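Local coordinates for uronate isomerase (PDB 3HK5), which probably isomerises uronate sugars such as D-glucuronate to their keto forms, using a zinc-containing active site of the amidohydrolase type, at residues A[217-222]-A[254-259]. Residues are numbered along the deposited sequence; the frame is centred on the assembly and turned at random.
With RAT (D-arabinaric acid), chain C.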
ATOM      1  N   PRO A 217      33.288 -25.032  -2.073  1.00 32.60           N
ATOM      2  CA  PRO A 217      33.069 -23.723  -2.692  1.00 31.19           C
ATOM      3  C   PRO A 217      33.690 -22.558  -1.942  1.00 31.24           C
ATOM      4  O   PRO A 217      33.808 -22.579  -0.711  1.00 29.49           O
ATOM      5  CB  PRO A 217      31.557 -23.627  -2.728  1.00 29.86           C
ATOM      6  CG  PRO A 217      31.188 -24.233  -1.423  1.00 29.59           C
ATOM      7  CD  PRO A 217      32.073 -25.475  -1.363  1.00 31.36           C
ATOM      8  N   VAL A 218      34.086 -21.535  -2.690  1.00 30.27           N
ATOM      9  CA  VAL A 218      34.665 -20.349  -2.071  1.00 28.84           C
ATOM     10  C   VAL A 218      33.527 -19.516  -1.473  1.00 29.28           C
ATOM     11  O   VAL A 218      33.751 -18.688  -0.593  1.00 30.34           O
ATOM     12  CB  VAL A 218      35.480 -19.534  -3.095  1.00 30.06           C
ATOM     13  CG1 VAL A 218      36.701 -20.343  -3.510  1.00 31.35           C
ATOM     14  CG2 VAL A 218      34.630 -19.211  -4.322  1.00 27.36           C
ATOM     15  N   TYR A 219      32.307 -19.749  -1.955  1.00 28.09           N
ATOM     16  CA  TYR A 219      31.116 -19.073  -1.437  1.00 29.26           C
ATOM     17  C   TYR A 219      29.826 -19.677  -2.010  1.00 29.55           C
ATOM     18  O   TYR A 219      29.869 -20.406  -2.996  1.00 31.18           O
ATOM     19  CB  TYR A 219      31.174 -17.561  -1.728  1.00 29.41           C
ATOM     20  CG  TYR A 219      31.146 -17.171  -3.194  1.00 25.77           C
ATOM     21  CD1 TYR A 219      29.980 -17.300  -3.947  1.00 23.99           C
ATOM     22  CD2 TYR A 219      32.279 -16.654  -3.819  1.00 22.52           C
ATOM     23  CE1 TYR A 219      29.938 -16.923  -5.286  1.00 23.04           C
ATOM     24  CE2 TYR A 219      32.251 -16.275  -5.163  1.00 22.15           C
ATOM     25  CZ  TYR A 219      31.078 -16.413  -5.886  1.00 23.99           C
ATOM     26  OH  TYR A 219      31.031 -16.045  -7.206  1.00 24.57           O
ATOM     27  N   MET A 220      28.697 -19.421  -1.356  1.00 28.41           N
ATOM     28  CA  MET A 220      27.404 -19.901  -1.839  1.00 29.74           C
ATOM     29  C   MET A 220      26.785 -18.658  -2.475  1.00 30.03           C
ATOM     30  O   MET A 220      26.940 -17.558  -1.946  1.00 31.10           O
ATOM     31  CB  MET A 220      26.524 -20.414  -0.684  1.00 27.62           C
ATOM     32  CG  MET A 220      26.920 -21.790  -0.121  1.00 28.00           C
ATOM     33  SD  MET A 220      25.876 -22.334   1.285  1.00 24.67           S
ATOM     34  CE  MET A 220      26.584 -21.407   2.605  1.00 25.37           C
ATOM     35  N   ALA A 221      26.087 -18.819  -3.597  1.00 30.13           N
ATOM     36  CA  ALA A 221      25.520 -17.663  -4.285  1.00 29.13           C
ATOM     37  C   ALA A 221      24.094 -17.833  -4.777  1.00 30.22           C
ATOM     38  O   ALA A 221      23.611 -18.953  -4.942  1.00 31.87           O
ATOM     39  CB  ALA A 221      26.417 -17.286  -5.458  1.00 27.27           C
ATOM     40  N   VAL A 222      23.437 -16.701  -5.023  1.00 29.30           N
ATOM     41  CA  VAL A 222      22.064 -16.675  -5.529  1.00 28.63           C
ATOM     42  C   VAL A 222      21.779 -15.334  -6.211  1.00 29.45           C
ATOM     43  O   VAL A 222      22.308 -14.298  -5.791  1.00 28.99           O
ATOM     44  CB  VAL A 222      21.027 -16.851  -4.381  1.00 27.60           C
ATOM     45  CG1 VAL A 222      21.042 -15.621  -3.464  1.00 25.03           C
ATOM     46  CG2 VAL A 222      19.621 -17.043  -4.966  1.00 27.12           C
ATOM     47  N   PRO A 254      31.351 -17.153   2.702  1.00 32.29           N
ATOM     48  CA  PRO A 254      30.520 -15.976   2.453  1.00 31.79           C
ATOM     49  C   PRO A 254      29.305 -16.278   1.577  1.00 31.30           C
ATOM     50  O   PRO A 254      29.280 -17.262   0.827  1.00 28.34           O
ATOM     51  CB  PRO A 254      31.490 -14.994   1.792  1.00 31.37           C
ATOM     52  CG  PRO A 254      32.457 -15.875   1.106  1.00 33.45           C
ATOM     53  CD  PRO A 254      32.683 -16.998   2.091  1.00 33.51           C
ATOM     54  N   PHE A 255      28.300 -15.417   1.691  1.00 30.82           N
ATOM     55  CA  PHE A 255      27.061 -15.532   0.925  1.00 30.60           C
ATOM     56  C   PHE A 255      27.036 -14.425  -0.130  1.00 28.67           C
ATOM     57  O   PHE A 255      27.071 -13.237   0.197  1.00 29.29           O
ATOM     58  CB  PHE A 255      25.870 -15.405   1.884  1.00 28.95           C
ATOM     59  CG  PHE A 255      24.520 -15.540   1.230  1.00 31.27           C
ATOM     60  CD1 PHE A 255      24.324 -16.397   0.151  1.00 32.21           C
ATOM     61  CD2 PHE A 255      23.419 -14.867   1.756  1.00 30.60           C
ATOM     62  CE1 PHE A 255      23.048 -16.582  -0.391  1.00 31.65           C
ATOM     63  CE2 PHE A 255      22.145 -15.045   1.225  1.00 31.13           C
ATOM     64  CZ  PHE A 255      21.958 -15.907   0.148  1.00 29.55           C
ATOM     65  N   ALA A 256      26.986 -14.818  -1.396  1.00 27.86           N
ATOM     66  CA  ALA A 256      26.951 -13.851  -2.484  1.00 26.35           C
ATOM     67  C   ALA A 256      25.524 -13.656  -2.965  1.00 27.09           C
ATOM     68  O   ALA A 256      24.828 -14.620  -3.270  1.00 26.93           O
ATOM     69  CB  ALA A 256      27.826 -14.323  -3.639  1.00 25.29           C
ATOM     70  N   MET A 257      25.094 -12.399  -3.028  1.00 26.56           N
ATOM     71  CA  MET A 257      23.759 -12.060  -3.483  1.00 26.00           C
ATOM     72  C   MET A 257      23.879 -11.135  -4.695  1.00 26.22           C
ATOM     73  O   MET A 257      24.494 -10.079  -4.613  1.00 26.90           O
ATOM     74  CB  MET A 257      22.972 -11.360  -2.358  1.00 24.43           C
ATOM     75  CG  MET A 257      22.780 -12.203  -1.085  1.00 25.89           C
ATOM     76  SD  MET A 257      21.725 -11.424   0.176  1.00 20.52           S
ATOM     77  CE  MET A 257      22.816 -10.158   0.737  1.00 25.96           C
ATOM     78  N   MET A 258      23.309 -11.553  -5.821  1.00 26.08           N
ATOM     79  CA  MET A 258      23.326 -10.760  -7.048  1.00 26.10           C
ATOM     80  C   MET A 258      21.864 -10.327  -7.201  1.00 26.46           C
ATOM     81  O   MET A 258      21.013 -11.071  -7.697  1.00 24.71           O
ATOM     82  CB  MET A 258      23.818 -11.621  -8.224  1.00 26.04           C
ATOM     83  CG  MET A 258      25.135 -12.385  -7.905  1.00 29.05           C
ATOM     84  SD  MET A 258      26.059 -13.042  -9.328  1.00 27.97           S
ATOM     85  CE  MET A 258      25.099 -14.264  -9.784  1.00 28.90           C
ATOM     86  N   ILE A 259      21.598  -9.107  -6.746  1.00 26.15           N
ATOM     87  CA  ILE A 259      20.254  -8.544  -6.691  1.00 25.49           C
ATOM     88  C   ILE A 259      19.819  -7.604  -7.811  1.00 25.63           C
ATOM     89  O   ILE A 259      20.609  -6.793  -8.305  1.00 24.01           O
ATOM     90  CB  ILE A 259      20.088  -7.798  -5.339  1.00 26.37           C
ATOM     91  CG1 ILE A 259      20.458  -8.738  -4.185  1.00 26.62           C
ATOM     92  CG2 ILE A 259      18.658  -7.252  -5.186  1.00 27.10           C
ATOM     93  CD1 ILE A 259      20.690  -8.018  -2.861  1.00 28.83           C
TER
HETATM   94  O1A RAT C 428      22.511 -14.689 -12.770  1.00 33.23           O
HETATM   95  C1  RAT C 428      23.681 -14.527 -13.204  1.00 30.71           C
HETATM   96  O1B RAT C 428      24.719 -15.002 -12.694  1.00 26.99           O
HETATM   97  C2  RAT C 428      23.846 -13.673 -14.461  1.00 32.83           C
HETATM   98  O2  RAT C 428      25.208 -13.199 -14.528  1.00 28.06           O
HETATM   99  C3  RAT C 428      23.498 -14.472 -15.739  1.00 34.05           C
HETATM  100  O3  RAT C 428      24.499 -15.474 -15.979  1.00 36.87           O
HETATM  101  C4  RAT C 428      23.371 -13.579 -17.010  1.00 34.83           C
HETATM  102  O4  RAT C 428      22.651 -14.266 -18.034  1.00 33.04           O
HETATM  103  C5  RAT C 428      24.740 -13.155 -17.590  1.00 36.89           C
HETATM  104  O5A RAT C 428      25.106 -13.665 -18.666  1.00 38.97           O
HETATM  105  O5B RAT C 428      25.402 -12.305 -16.927  1.00 38.40           O
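Met220 and Val222 each use both their backbone N and O in bonds to segment 254-259, in the ladder of a parallel pair. Met220 N donates to Pro254 O, and Met220 O accepts from Ala256 N at 2.8 Å, essentially straight at 179°. The bond from Val222 N to Ala256 O is more bent, at 143°, with the donor tilted from the carbonyl plane, whereas Met258 N reaches Val222 O within that plane (2.9 Å). On one face of the pair the Tyr219 ring lies by the small Ala256, whose CB is 3.7 Å from Tyr219 CD1, while Ala221 CB sits in plane at the ring edge. A chi1 of 64°, which puts CG between the backbone N and carbonyl carbon, turns this ring obliquely toward Ala256 CB. On the other face Val222 CG1 meets the far end of the Phe255 ring, 3.7 Å from Phe255 CZ, and Met257 CG sits above one face of that ring, offset toward its rim. Pro254 CG rests 3.5 Å from Tyr219 CB; an alanine here, lacking CG and CD, would probably open a gap beside Tyr219 CB and Val218 O. Met258, its chain bent at chi3, brings CE to 3.0 Å from O1B of D-arabinaric acid; its side chain also lies about 4 Å from that of the zinc ligand His26. The two strands belong to one beta-alpha-beta unit, connected by helix 235-250, consistent with the barrel of the amidohydrolase superfamily. Tyr219 OH is hydrogen-bonded to Met25 O, and strands 169-170 and 296-300 flank the pair, with helix 172-176 against Val222 and Phe255 and helix 393-412 against Tyr219 and Pro254.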